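Local coordinates for protein 2'-deoxycytidine 5'-triphosphate deaminase (Agrobacterium tumefaciens, PDB 2R9Q) that probably deaminates dCTP to dUTP, supplying the precursor for thymidine nucleotide synthesis, at residues S99-A110 against D134-L144. Sequence-based numbering, arbitrary orientation.
Sequences SLALPADMSASA and DKIPAGYTGPL
L100 pairs with G142 and A108 with I136, both as antiparallel hydrogen-bonded pairs, and the register shifts by two between these short strand pairings. L100 N to G142 O (2.9 Å) and A108 N to I136 O (3.1 Å) are both nearly straight at 176°. Two turns join the pairings: type I from P103 to M106 and type II from P137 to Y140. They are tied by G139 N to M106 O.

L100, L102, I136, L144 and the carbon part of Y140 form an apolar cluster between the two pairings. I136 CG2 meets L100 CD1 at 3.7 Å and L102 CD2 at 3.8 Å. Both leucine side chains cross I136 at about a right angle. L100 CD1 also sits at the edge of the Y140 ring, near its plane. Y140 OH donates to P143 O in the carbonyl plane and also accepts from D128 N, which holds the hydroxyl end of the ring.

At the other end, K135 bends at chi2 (-67°) and chi4 (-74°). Its NZ comes alongside S109 CB (3.3 Å) and donates to D134 O at 2.7 Å from above the carbonyl plane. A110 N reaches D134 O from the opposite face. S109 OG bonds R169, and D134 OD1 bonds V125 N.

The turns link two antiparallel sheets, strands 91-101 with 143-150 and 106-112 with 135-136, in the N-terminal domain of the dUTPase clan.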
loop_
_atom_site.group_PDB
_atom_site.type_symbol
_atom_site.label_atom_id
_atom_site.label_comp_id
_atom_site.label_asym_id
_atom_site.label_seq_id
_atom_site.Cartn_x
_atom_site.Cartn_y
_atom_site.Cartn_z
ATOM N N SER B 99 -34.555 -0.427 -16.474
ATOM C CA SER B 99 -34.469 -1.715 -17.170
ATOM C C SER B 99 -34.873 -1.547 -18.630
ATOM O O SER B 99 -35.422 -0.506 -19.024
ATOM C CB SER B 99 -35.219 -2.874 -16.435
ATOM O OG SER B 99 -36.635 -2.823 -16.474
ATOM N N LEU B 100 -34.536 -2.557 -19.427
ATOM C CA LEU B 100 -34.640 -2.451 -20.872
ATOM C C LEU B 100 -35.498 -3.549 -21.524
ATOM O O LEU B 100 -35.594 -4.663 -21.028
ATOM C CB LEU B 100 -33.240 -2.416 -21.502
ATOM C CG LEU B 100 -32.305 -1.258 -21.123
ATOM C CD1 LEU B 100 -30.912 -1.551 -21.662
ATOM C CD2 LEU B 100 -32.828 0.128 -21.610
ATOM N N ALA B 101 -36.159 -3.155 -22.613
ATOM C CA ALA B 101 -36.708 -4.049 -23.633
ATOM C C ALA B 101 -36.416 -3.371 -24.998
ATOM O O ALA B 101 -37.249 -2.686 -25.580
ATOM C CB ALA B 101 -38.181 -4.267 -23.408
ATOM N N LEU B 102 -35.186 -3.539 -25.468
ATOM C CA LEU B 102 -34.683 -2.864 -26.667
ATOM C C LEU B 102 -35.199 -3.454 -28.008
ATOM O O LEU B 102 -35.233 -4.679 -28.185
ATOM C CB LEU B 102 -33.148 -2.891 -26.660
ATOM C CG LEU B 102 -32.368 -1.625 -26.254
ATOM C CD1 LEU B 102 -33.039 -0.841 -25.146
ATOM C CD2 LEU B 102 -30.930 -2.019 -25.891
ATOM N N PRO B 103 -35.579 -2.578 -28.963
ATOM C CA PRO B 103 -35.764 -2.989 -30.365
ATOM C C PRO B 103 -34.556 -3.776 -30.883
ATOM O O PRO B 103 -33.427 -3.391 -30.587
ATOM C CB PRO B 103 -35.873 -1.656 -31.113
ATOM C CG PRO B 103 -36.371 -0.681 -30.101
ATOM C CD PRO B 103 -35.859 -1.150 -28.760
ATOM N N ALA B 104 -34.786 -4.839 -31.655
ATOM C CA ALA B 104 -33.725 -5.764 -32.087
ATOM C C ALA B 104 -32.569 -5.144 -32.902
ATOM O O ALA B 104 -31.493 -5.747 -33.007
ATOM C CB ALA B 104 -34.332 -6.951 -32.856
ATOM N N ASP B 105 -32.804 -3.960 -33.479
ATOM C CA ASP B 105 -31.748 -3.187 -34.186
ATOM C C ASP B 105 -30.983 -2.167 -33.301
ATOM O O ASP B 105 -30.036 -1.517 -33.755
ATOM C CB ASP B 105 -32.331 -2.488 -35.434
ATOM C CG ASP B 105 -33.361 -1.398 -35.104
ATOM O OD1 ASP B 105 -34.213 -1.572 -34.198
ATOM O OD2 ASP B 105 -33.330 -0.353 -35.791
ATOM N N MET B 106 -31.421 -2.048 -32.048
ATOM C CA MET B 106 -30.923 -1.069 -31.099
ATOM C C MET B 106 -30.069 -1.760 -30.045
ATOM O O MET B 106 -30.490 -2.740 -29.428
ATOM C CB MET B 106 -32.088 -0.331 -30.428
ATOM C CG MET B 106 -31.680 0.864 -29.576
ATOM S SD MET B 106 -33.049 1.719 -28.777
ATOM C CE MET B 106 -34.004 2.236 -30.233
ATOM N N SER B 107 -28.858 -1.236 -29.887
ATOM C CA SER B 107 -27.926 -1.634 -28.844
ATOM C C SER B 107 -27.579 -0.446 -27.939
ATOM O O SER B 107 -28.038 0.671 -28.158
ATOM C CB SER B 107 -26.649 -2.220 -29.467
ATOM O OG SER B 107 -25.835 -1.225 -30.054
ATOM N N ALA B 108 -26.792 -0.694 -26.901
ATOM C CA ALA B 108 -26.286 0.396 -26.084
ATOM C C ALA B 108 -24.927 0.128 -25.426
ATOM O O ALA B 108 -24.501 -1.005 -25.282
ATOM C CB ALA B 108 -27.335 0.844 -25.072
ATOM N N SER B 109 -24.236 1.211 -25.078
ATOM C CA SER B 109 -23.039 1.140 -24.237
ATOM C C SER B 109 -23.120 2.085 -22.979
ATOM O O SER B 109 -23.909 2.999 -22.933
ATOM C CB SER B 109 -21.790 1.382 -25.093
ATOM O OG SER B 109 -21.687 2.713 -25.533
ATOM N N ALA B 110 -22.292 1.816 -21.973
ATOM C CA ALA B 110 -22.260 2.586 -20.723
ATOM C C ALA B 110 -20.852 3.124 -20.413
ATOM O O ALA B 110 -19.835 2.527 -20.787
ATOM C CB ALA B 110 -22.800 1.755 -19.565
ATOM N N ASP B 134 -20.412 -3.023 -19.685
ATOM C CA ASP B 134 -20.718 -1.732 -20.296
ATOM C C ASP B 134 -21.239 -1.798 -21.750
ATOM O O ASP B 134 -21.332 -0.779 -22.426
ATOM C CB ASP B 134 -19.506 -0.800 -20.220
ATOM C CG ASP B 134 -19.058 -0.488 -18.784
ATOM O OD1 ASP B 134 -19.852 -0.573 -17.840
ATOM O OD2 ASP B 134 -17.886 -0.115 -18.610
ATOM N N LYS B 135 -21.589 -3.004 -22.194
ATOM C CA LYS B 135 -22.173 -3.242 -23.499
ATOM C C LYS B 135 -23.510 -3.972 -23.319
ATOM O O LYS B 135 -23.594 -5.013 -22.663
ATOM C CB LYS B 135 -21.223 -4.039 -24.412
ATOM C CG LYS B 135 -19.894 -3.345 -24.703
ATOM C CD LYS B 135 -20.079 -2.093 -25.545
ATOM C CE LYS B 135 -18.986 -1.018 -25.260
ATOM N NZ LYS B 135 -19.142 -0.295 -23.933
ATOM N N ILE B 136 -24.549 -3.364 -23.879
ATOM C CA ILE B 136 -25.874 -3.915 -23.922
ATOM C C ILE B 136 -26.083 -4.418 -25.376
ATOM O O ILE B 136 -25.976 -3.641 -26.340
ATOM C CB ILE B 136 -26.919 -2.867 -23.512
ATOM C CG1 ILE B 136 -26.622 -2.326 -22.108
ATOM C CG2 ILE B 136 -28.327 -3.464 -23.510
ATOM C CD1 ILE B 136 -25.516 -1.330 -22.001
ATOM N N PRO B 137 -26.344 -5.732 -25.542
ATOM C CA PRO B 137 -26.506 -6.268 -26.906
ATOM C C PRO B 137 -27.722 -5.702 -27.633
ATOM O O PRO B 137 -28.631 -5.198 -26.995
ATOM C CB PRO B 137 -26.655 -7.768 -26.689
ATOM C CG PRO B 137 -26.238 -8.020 -25.283
ATOM C CD PRO B 137 -26.494 -6.784 -24.523
ATOM N N ALA B 138 -27.676 -5.749 -28.963
ATOM C CA ALA B 138 -28.806 -5.385 -29.811
ATOM C C ALA B 138 -29.993 -6.192 -29.351
ATOM O O ALA B 138 -29.904 -7.401 -29.261
ATOM C CB ALA B 138 -28.515 -5.622 -31.294
ATOM N N GLY B 139 -31.065 -5.499 -28.987
ATOM C CA GLY B 139 -32.320 -6.137 -28.634
ATOM C C GLY B 139 -32.470 -6.612 -27.207
ATOM O O GLY B 139 -33.405 -7.332 -26.909
ATOM N N TYR B 140 -31.583 -6.168 -26.316
ATOM C CA TYR B 140 -31.531 -6.665 -24.950
ATOM C C TYR B 140 -32.804 -6.328 -24.172
ATOM O O TYR B 140 -33.254 -5.175 -24.129
ATOM C CB TYR B 140 -30.281 -6.120 -24.204
ATOM C CG TYR B 140 -30.180 -6.543 -22.729
ATOM C CD1 TYR B 140 -29.691 -7.802 -22.375
ATOM C CD2 TYR B 140 -30.573 -5.670 -21.693
ATOM C CE1 TYR B 140 -29.626 -8.185 -21.039
ATOM C CE2 TYR B 140 -30.509 -6.042 -20.374
ATOM C CZ TYR B 140 -30.036 -7.298 -20.041
ATOM O OH TYR B 140 -29.964 -7.684 -18.707
ATOM N N THR B 141 -33.353 -7.376 -23.561
ATOM C CA THR B 141 -34.436 -7.307 -22.604
ATOM C C THR B 141 -33.888 -7.775 -21.296
ATOM O O THR B 141 -33.357 -8.901 -21.215
ATOM C CB THR B 141 -35.597 -8.236 -22.959
ATOM O OG1 THR B 141 -36.136 -7.826 -24.208
ATOM C CG2 THR B 141 -36.706 -8.198 -21.892
ATOM N N GLY B 142 -34.042 -6.931 -20.266
ATOM C CA GLY B 142 -33.588 -7.281 -18.939
ATOM C C GLY B 142 -33.266 -6.147 -17.986
ATOM O O GLY B 142 -33.446 -4.967 -18.293
ATOM N N PRO B 143 -32.786 -6.521 -16.795
ATOM C CA PRO B 143 -32.356 -5.578 -15.787
ATOM C C PRO B 143 -30.938 -5.089 -16.034
ATOM O O PRO B 143 -30.221 -5.653 -16.849
ATOM C CB PRO B 143 -32.428 -6.401 -14.509
ATOM C CG PRO B 143 -32.084 -7.731 -14.955
ATOM C CD PRO B 143 -32.653 -7.905 -16.317
ATOM N N LEU B 144 -30.574 -4.014 -15.329
ATOM C CA LEU B 144 -29.219 -3.476 -15.344
ATOM C C LEU B 144 -28.669 -3.406 -13.911
ATOM O O LEU B 144 -29.413 -3.199 -12.941
ATOM C CB LEU B 144 -29.182 -2.092 -16.014
ATOM C CG LEU B 144 -29.580 -1.917 -17.487
ATOM C CD1 LEU B 144 -29.766 -0.409 -17.834
ATOM C CD2 LEU B 144 -28.602 -2.584 -18.469
HETATM O O HOH W 1 -18.342 1.862 -23.002
#